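Local coordinates for putative exported protein (Bacteroides fragilis, PDB 3FZX), which is of unknown function but binds calcium ions and may bind lipids, at residues Asn22-Asp27 and Gln208-Leu213. Sequence-based numbering, arbitrary orientation.
Sequences NCYTAD and QSYSVL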
# COMPACT_ATOMS: atom_id res chain seq x y z
N ASN A 22 -6.03 17.18 -16.03
CA ASN A 22 -7.06 18.15 -15.64
C ASN A 22 -8.35 17.43 -15.24
O ASN A 22 -8.68 16.40 -15.85
CB ASN A 22 -7.35 19.14 -16.79
CG ASN A 22 -6.28 20.20 -16.92
OD1 ASN A 22 -5.30 20.22 -16.18
ND2 ASN A 22 -6.47 21.10 -17.86
N CYS A 23 -9.06 17.99 -14.25
CA CYS A 23 -10.34 17.45 -13.76
C CYS A 23 -11.47 18.39 -14.05
O CYS A 23 -11.32 19.58 -13.80
CB CYS A 23 -10.27 17.26 -12.25
SG CYS A 23 -8.89 16.18 -11.81
N TYR A 24 -12.59 17.83 -14.52
CA TYR A 24 -13.73 18.60 -14.98
C TYR A 24 -15.06 18.14 -14.35
O TYR A 24 -15.23 16.96 -14.04
CB TYR A 24 -13.88 18.50 -16.52
CG TYR A 24 -12.62 18.88 -17.27
CD1 TYR A 24 -12.38 20.21 -17.62
CD2 TYR A 24 -11.68 17.91 -17.65
CE1 TYR A 24 -11.21 20.58 -18.30
CE2 TYR A 24 -10.53 18.26 -18.34
CZ TYR A 24 -10.29 19.60 -18.66
OH TYR A 24 -9.14 19.98 -19.30
N THR A 25 -16.00 19.11 -14.22
CA THR A 25 -17.39 18.84 -13.90
C THR A 25 -18.01 18.24 -15.16
O THR A 25 -17.45 18.36 -16.29
CB THR A 25 -18.21 20.13 -13.49
OG1 THR A 25 -18.51 20.96 -14.64
CG2 THR A 25 -17.51 20.94 -12.42
N ALA A 26 -19.17 17.63 -14.99
CA ALA A 26 -19.95 17.07 -16.09
C ALA A 26 -20.26 18.11 -17.15
O ALA A 26 -20.56 17.75 -18.26
CB ALA A 26 -21.28 16.48 -15.58
N ASP A 27 -20.25 19.40 -16.79
CA ASP A 27 -20.45 20.49 -17.76
C ASP A 27 -19.18 21.07 -18.39
O ASP A 27 -19.23 22.09 -19.06
CB ASP A 27 -21.32 21.58 -17.13
CG ASP A 27 -22.78 21.16 -17.05
OD1 ASP A 27 -23.22 20.34 -17.89
OD2 ASP A 27 -23.49 21.65 -16.15
N GLN A 208 -20.90 12.52 -13.70
CA GLN A 208 -20.58 13.32 -12.53
C GLN A 208 -19.30 14.13 -12.74
O GLN A 208 -19.18 15.24 -12.24
CB GLN A 208 -20.40 12.39 -11.34
CG GLN A 208 -21.64 11.54 -11.10
CD GLN A 208 -22.82 12.40 -10.70
OE1 GLN A 208 -23.84 12.46 -11.40
NE2 GLN A 208 -22.66 13.11 -9.60
N SER A 209 -18.36 13.59 -13.49
CA SER A 209 -17.06 14.24 -13.64
C SER A 209 -16.20 13.42 -14.58
O SER A 209 -16.57 12.30 -14.99
CB SER A 209 -16.34 14.34 -12.29
OG SER A 209 -16.35 13.09 -11.61
N TYR A 210 -15.08 14.02 -14.95
CA TYR A 210 -14.12 13.33 -15.77
C TYR A 210 -12.78 14.04 -15.72
O TYR A 210 -12.69 15.23 -15.33
CB TYR A 210 -14.63 13.18 -17.20
CG TYR A 210 -14.80 14.47 -17.96
CD1 TYR A 210 -15.97 15.21 -17.84
CD2 TYR A 210 -13.82 14.91 -18.85
CE1 TYR A 210 -16.14 16.36 -18.54
CE2 TYR A 210 -13.99 16.10 -19.57
CZ TYR A 210 -15.16 16.80 -19.40
OH TYR A 210 -15.38 17.95 -20.05
N SER A 211 -11.74 13.30 -16.08
CA SER A 211 -10.40 13.85 -16.15
C SER A 211 -9.74 13.40 -17.45
O SER A 211 -10.08 12.34 -17.99
CB SER A 211 -9.60 13.43 -14.92
OG SER A 211 -9.18 12.09 -15.00
N VAL A 212 -8.82 14.23 -17.96
CA VAL A 212 -8.13 14.00 -19.22
C VAL A 212 -6.67 14.44 -19.08
O VAL A 212 -6.37 15.51 -18.53
CB VAL A 212 -8.78 14.81 -20.39
CG1 VAL A 212 -8.15 14.43 -21.74
CG2 VAL A 212 -10.30 14.60 -20.42
N LEU A 213 -5.77 13.61 -19.56
CA LEU A 213 -4.35 13.94 -19.65
C LEU A 213 -4.19 15.25 -20.40
O LEU A 213 -4.75 15.43 -21.48
CB LEU A 213 -3.60 12.83 -20.41
CG LEU A 213 -2.08 12.99 -20.59
CD1 LEU A 213 -1.38 13.02 -19.27
CD2 LEU A 213 -1.57 11.88 -21.51
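Asn-22 and Tyr-24 pair with Val-212 and Tyr-210 across two antiparallel strands, each pair joined by two backbone hydrogen bonds; that from Tyr-24 N to Tyr-210 O is 2.7 Å. Between them Cys-23 and Ser-211 form a non-hydrogen-bonded pair, where Ser-211 CA makes a CA-H...O contact of 3.1 Å with Asn-22 O. The two tyrosines carry most of the side-chain contact, on the face shared with Asn-22 and Val-212. Tyr-210 has CG between its backbone N and carbonyl carbon (chi1 65°), which brings the ring across to the other strand. There Tyr-24 CB sits over one ring face, 3.8 Å from the centroid, in a CH-pi contact. The rings themselves, 24° from parallel, are offset with little overlap, Tyr-24 CD2 lying 3.5 Å from Tyr-210 CE2. Asn-22 ND2 donates to Tyr-24 OH at 3.2 Å, giving that hydroxyl a partner close to the amide plane. On the other face Ser-211 OG is hydrogen-bonded to Ser-198 OG and Arg-21 NE, while Cys-23 packs on Leu-92 of helix 89-94. Along its other edge strand 207-217 forms a classic bulge, Gln-208 and Ser-209 together opposite Gln-200. Strands 18-25 and 207-217, first and last of an antiparallel meander, thereby close the beta barrel.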